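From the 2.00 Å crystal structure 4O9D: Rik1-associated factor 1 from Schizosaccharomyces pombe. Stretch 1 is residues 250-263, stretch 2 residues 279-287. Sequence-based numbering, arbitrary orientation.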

# COMPACT_ATOMS: atom_id res chain seq x y z
N ALA A 250 -10.44 -7.24 5.25
CA ALA A 250 -10.38 -7.21 3.80
C ALA A 250 -11.63 -6.55 3.29
O ALA A 250 -12.72 -6.88 3.73
N SER A 251 -11.49 -5.64 2.34
CA SER A 251 -12.67 -4.98 1.77
C SER A 251 -12.88 -5.42 0.33
O SER A 251 -11.94 -5.72 -0.38
N SER A 252 -14.14 -5.46 -0.10
CA SER A 252 -14.43 -5.73 -1.49
C SER A 252 -15.52 -4.81 -2.05
O SER A 252 -16.29 -4.22 -1.29
N ASN A 253 -15.54 -4.69 -3.38
CA ASN A 253 -16.66 -4.08 -4.10
C ASN A 253 -17.53 -5.22 -4.65
O ASN A 253 -16.99 -6.26 -5.06
N THR A 254 -18.85 -5.04 -4.66
CA THR A 254 -19.80 -6.09 -5.06
C THR A 254 -20.65 -5.57 -6.22
O THR A 254 -20.40 -4.47 -6.71
N LEU A 255 -21.63 -6.32 -6.67
CA LEU A 255 -22.49 -5.80 -7.72
C LEU A 255 -23.21 -4.52 -7.25
O LEU A 255 -23.32 -3.56 -7.98
N SER A 256 -23.64 -4.50 -6.01
CA SER A 256 -24.19 -3.31 -5.38
C SER A 256 -23.16 -2.54 -4.54
O SER A 256 -22.33 -1.92 -5.07
N ASN A 257 -23.29 -2.59 -3.23
CA ASN A 257 -22.53 -1.85 -2.28
C ASN A 257 -21.21 -2.52 -1.93
O ASN A 257 -20.92 -3.55 -2.37
N GLY A 258 -20.42 -1.89 -1.12
CA GLY A 258 -19.18 -2.45 -0.66
C GLY A 258 -19.32 -3.25 0.60
O GLY A 258 -20.22 -3.08 1.33
N ARG A 259 -18.37 -4.12 0.85
CA ARG A 259 -18.33 -4.90 2.08
C ARG A 259 -16.94 -4.91 2.74
O ARG A 259 -15.92 -4.82 2.05
N VAL A 260 -16.92 -5.03 4.06
CA VAL A 260 -15.68 -5.22 4.80
C VAL A 260 -15.79 -6.45 5.69
O VAL A 260 -16.78 -6.62 6.45
N TYR A 261 -14.77 -7.29 5.60
CA TYR A 261 -14.70 -8.49 6.43
C TYR A 261 -13.62 -8.38 7.48
O TYR A 261 -12.56 -7.80 7.23
N TYR A 262 -13.90 -8.96 8.65
CA TYR A 262 -12.91 -9.08 9.72
C TYR A 262 -12.58 -10.56 9.83
O TYR A 262 -13.49 -11.39 9.97
N LEU A 263 -11.30 -10.90 9.73
CA LEU A 263 -10.88 -12.29 9.73
C LEU A 263 -9.91 -12.58 10.86
O LEU A 263 -8.96 -11.83 11.08
N LYS A 279 -19.79 2.57 -3.18
CA LYS A 279 -19.73 1.71 -4.33
C LYS A 279 -18.29 1.33 -4.70
O LYS A 279 -18.09 0.39 -5.47
N ASP A 280 -17.30 2.04 -4.15
CA ASP A 280 -15.91 1.73 -4.44
C ASP A 280 -15.06 1.96 -3.20
O ASP A 280 -14.75 3.11 -2.86
N ILE A 281 -14.65 0.88 -2.53
CA ILE A 281 -13.84 1.04 -1.32
C ILE A 281 -12.35 1.02 -1.70
O ILE A 281 -11.84 0.05 -2.32
N ASN A 282 -11.64 2.09 -1.33
CA ASN A 282 -10.20 2.18 -1.57
C ASN A 282 -9.38 1.55 -0.43
O ASN A 282 -8.36 0.90 -0.70
N HIS A 283 -9.79 1.76 0.82
CA HIS A 283 -8.98 1.33 1.97
C HIS A 283 -9.86 0.94 3.15
O HIS A 283 -10.75 1.71 3.54
N ALA A 284 -9.58 -0.22 3.74
CA ALA A 284 -10.18 -0.60 5.02
C ALA A 284 -9.09 -0.70 6.08
O ALA A 284 -7.96 -1.11 5.76
N THR A 285 -9.40 -0.35 7.34
CA THR A 285 -8.43 -0.54 8.42
C THR A 285 -9.08 -1.10 9.68
O THR A 285 -10.30 -1.27 9.76
N ILE A 286 -8.23 -1.44 10.65
CA ILE A 286 -8.68 -1.69 12.00
C ILE A 286 -7.95 -0.71 12.89
O ILE A 286 -6.75 -0.51 12.69
N SER A 287 -8.62 -0.16 13.90
CA SER A 287 -7.94 0.73 14.84
C SER A 287 -6.82 0.03 15.60
O SER A 287 -6.80 -1.19 15.71

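Stretch 1 folds back on itself as a hairpin, with strand 250-253 paired to strand 258-263 through backbone hydrogen bonds such as Ser 252 N to Arg 259 O (2.9 Å) and Arg 259 N to Ser 252 O (3.0 Å). Strand 281-286 of stretch 2 packs against this hairpin mainly through its side chains, running roughly antiparallel to strand 250-253 (154°) and at 32° to strand 258-263. Together the two stretches bury 479 Å².

The contact opens at Lys 279, which has its CA-to-CB bond pointing away (chi1 p), and its contact is made by the carbonyl. Lys 279 O lies 3.7 Å from Asn 253 CG and is 3.1 Å from water 1. This water accepts from Thr 254 N at 2.9 Å and lies 3.0 Å from Ser 256 O, a geometry that suits donation to both carbonyls, although more acceptors are in reach than it has protons. It thereby links the turn of stretch 1 to the start of stretch 2.

At Asp 280 the CA-to-CB bond points away, but the t rotamer brings the carboxylate back to the hairpin, where Asp 280 OD1 accepts a hydrogen bond from Asn 253 ND2 at 2.9 Å. Asn 253 starts out sideways, and its m rotamer carries the amide across to stretch 2. Its other amide atom, Asn 253 OD1, accepts from Ile 281 N at 2.8 Å with a nearly linear angle of 172°. One side chain thus uses both ends of its amide, donating to a carboxylate and accepting from the backbone of the next residue.

Ile 281 points toward the hairpin and has the largest covered area of either stretch, 91 Å². With chi1 in m and chi2 in t, Ile 281 CD1 lies on the face of the hairpin, over the two strands, 3.9 Å from Ser 252 O, 3.7 Å from Arg 259 O and 4.0 Å from Val 260 CG2. Ile 281 CD1 also lies 4.0 Å from Gly 258 CA. The absence of a side chain at Gly 258 matters here, because an ideal CB would fall only 2.8 Å from Ile 281 CD1, a clash. Ile 281 CG2 approaches Ser 251 OG at 3.6 Å; that hydroxyl, on a p rotamer, finds its hydrogen bonding elsewhere in the structure.

The CA-to-CB bonds of Asn 282 and His 283 point away, and neither residue makes contact with the hairpin. Ala 284 points back toward it, and the small Ala 284 CB meets both strands, 3.8 Å from Ser 251 CB and 4.1 Å from Val 260 CG1. Val 260, in the t rotamer, therefore touches Ile 281 with one methyl and Ala 284 with the other.

Thr 285 points away again, and Ile 286 toward. In the m, t conformation, Ile 286 CD1 lies 3.8 Å from Tyr 262 CE1, at the edge of the ring and near its plane. Tyr 262 leaves its strand sideways, but its t rotamer brings the ring nearer.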

# COMPACT_ATOMS: atom_id res chain seq x y z
CB ALA A 250 -10.30 -8.59 3.26
CB SER A 251 -12.53 -3.45 1.84
OG SER A 251 -11.42 -2.99 1.03
CB SER A 252 -14.90 -7.19 -1.63
OG SER A 252 -16.14 -7.35 -0.93
CB ASN A 253 -16.16 -3.21 -5.26
CG ASN A 253 -15.33 -1.99 -4.79
OD1 ASN A 253 -15.43 -1.57 -3.64
ND2 ASN A 253 -14.51 -1.45 -5.68
CB THR A 254 -20.71 -6.52 -3.88
OG1 THR A 254 -21.74 -5.55 -3.68
CG2 THR A 254 -19.90 -6.67 -2.60
CB LEU A 255 -23.46 -6.85 -8.23
CG LEU A 255 -22.91 -8.12 -8.88
CD1 LEU A 255 -24.00 -9.07 -9.35
CD2 LEU A 255 -21.94 -7.86 -9.98
CB SER A 256 -25.42 -3.65 -4.55
OG SER A 256 -25.49 -5.00 -4.21
CB ASN A 257 -23.37 -1.66 -1.04
CG ASN A 257 -23.69 -2.96 -0.34
OD1 ASN A 257 -24.41 -3.79 -0.87
ND2 ASN A 257 -23.16 -3.15 0.85
CB ARG A 259 -18.82 -6.33 1.80
CG ARG A 259 -20.37 -6.40 1.79
CD ARG A 259 -20.91 -7.74 1.35
NE ARG A 259 -20.71 -8.80 2.34
CZ ARG A 259 -21.51 -9.03 3.36
NH1 ARG A 259 -22.55 -8.23 3.57
NH2 ARG A 259 -21.27 -10.03 4.20
CB VAL A 260 -15.32 -4.02 5.71
CG1 VAL A 260 -13.93 -4.24 6.31
CG2 VAL A 260 -15.39 -2.70 4.95
CB TYR A 261 -14.41 -9.72 5.56
CG TYR A 261 -15.42 -9.89 4.48
CD1 TYR A 261 -16.58 -10.60 4.71
CD2 TYR A 261 -15.22 -9.34 3.22
CE1 TYR A 261 -17.53 -10.77 3.71
CE2 TYR A 261 -16.15 -9.49 2.21
CZ TYR A 261 -17.31 -10.21 2.46
OH TYR A 261 -18.27 -10.35 1.48
CB TYR A 262 -13.41 -8.54 11.09
CG TYR A 262 -12.36 -8.81 12.15
CD1 TYR A 262 -11.24 -7.99 12.26
CD2 TYR A 262 -12.42 -9.95 12.95
CE1 TYR A 262 -10.24 -8.27 13.18
CE2 TYR A 262 -11.41 -10.24 13.88
CZ TYR A 262 -10.33 -9.39 14.00
OH TYR A 262 -9.32 -9.65 14.90
CB LEU A 263 -10.22 -12.66 8.38
CG LEU A 263 -11.11 -12.50 7.14
CD1 LEU A 263 -10.84 -11.21 6.39
CD2 LEU A 263 -10.91 -13.71 6.21
CB LYS A 279 -20.43 2.38 -5.52
CG LYS A 279 -19.65 3.53 -6.10
CD LYS A 279 -20.59 4.58 -6.69
CE LYS A 279 -19.88 5.43 -7.73
NZ LYS A 279 -20.81 5.77 -8.85
CB ASP A 280 -15.39 2.60 -5.59
CG ASP A 280 -14.10 2.07 -6.22
OD1 ASP A 280 -13.38 1.26 -5.57
OD2 ASP A 280 -13.81 2.46 -7.36
CB ILE A 281 -14.11 -0.08 -0.28
CG1 ILE A 281 -15.58 -0.14 0.13
CG2 ILE A 281 -13.23 0.10 0.95
CD1 ILE A 281 -15.84 -1.23 1.21
CB ASN A 282 -9.74 3.64 -1.70
CG ASN A 282 -10.20 4.31 -2.99
OD1 ASN A 282 -10.56 3.66 -3.96
ND2 ASN A 282 -10.19 5.63 -2.99
CB HIS A 283 -8.02 2.45 2.44
CG HIS A 283 -7.05 2.90 1.40
ND1 HIS A 283 -5.97 2.13 1.02
CD2 HIS A 283 -7.00 4.02 0.64
CE1 HIS A 283 -5.30 2.75 0.06
NE2 HIS A 283 -5.89 3.91 -0.18
CB ALA A 284 -10.89 -1.94 4.88
CB THR A 285 -7.66 0.77 8.82
OG1 THR A 285 -8.52 1.62 9.61
CG2 THR A 285 -7.17 1.52 7.58
CB ILE A 286 -8.26 -3.09 12.50
CG1 ILE A 286 -8.80 -4.20 11.60
CG2 ILE A 286 -8.73 -3.28 13.94
CD1 ILE A 286 -8.06 -5.53 11.78
CB SER A 287 -8.93 1.34 15.86
OG SER A 287 -9.49 0.35 16.71
O HOH W 1 -19.42 -2.20 -4.42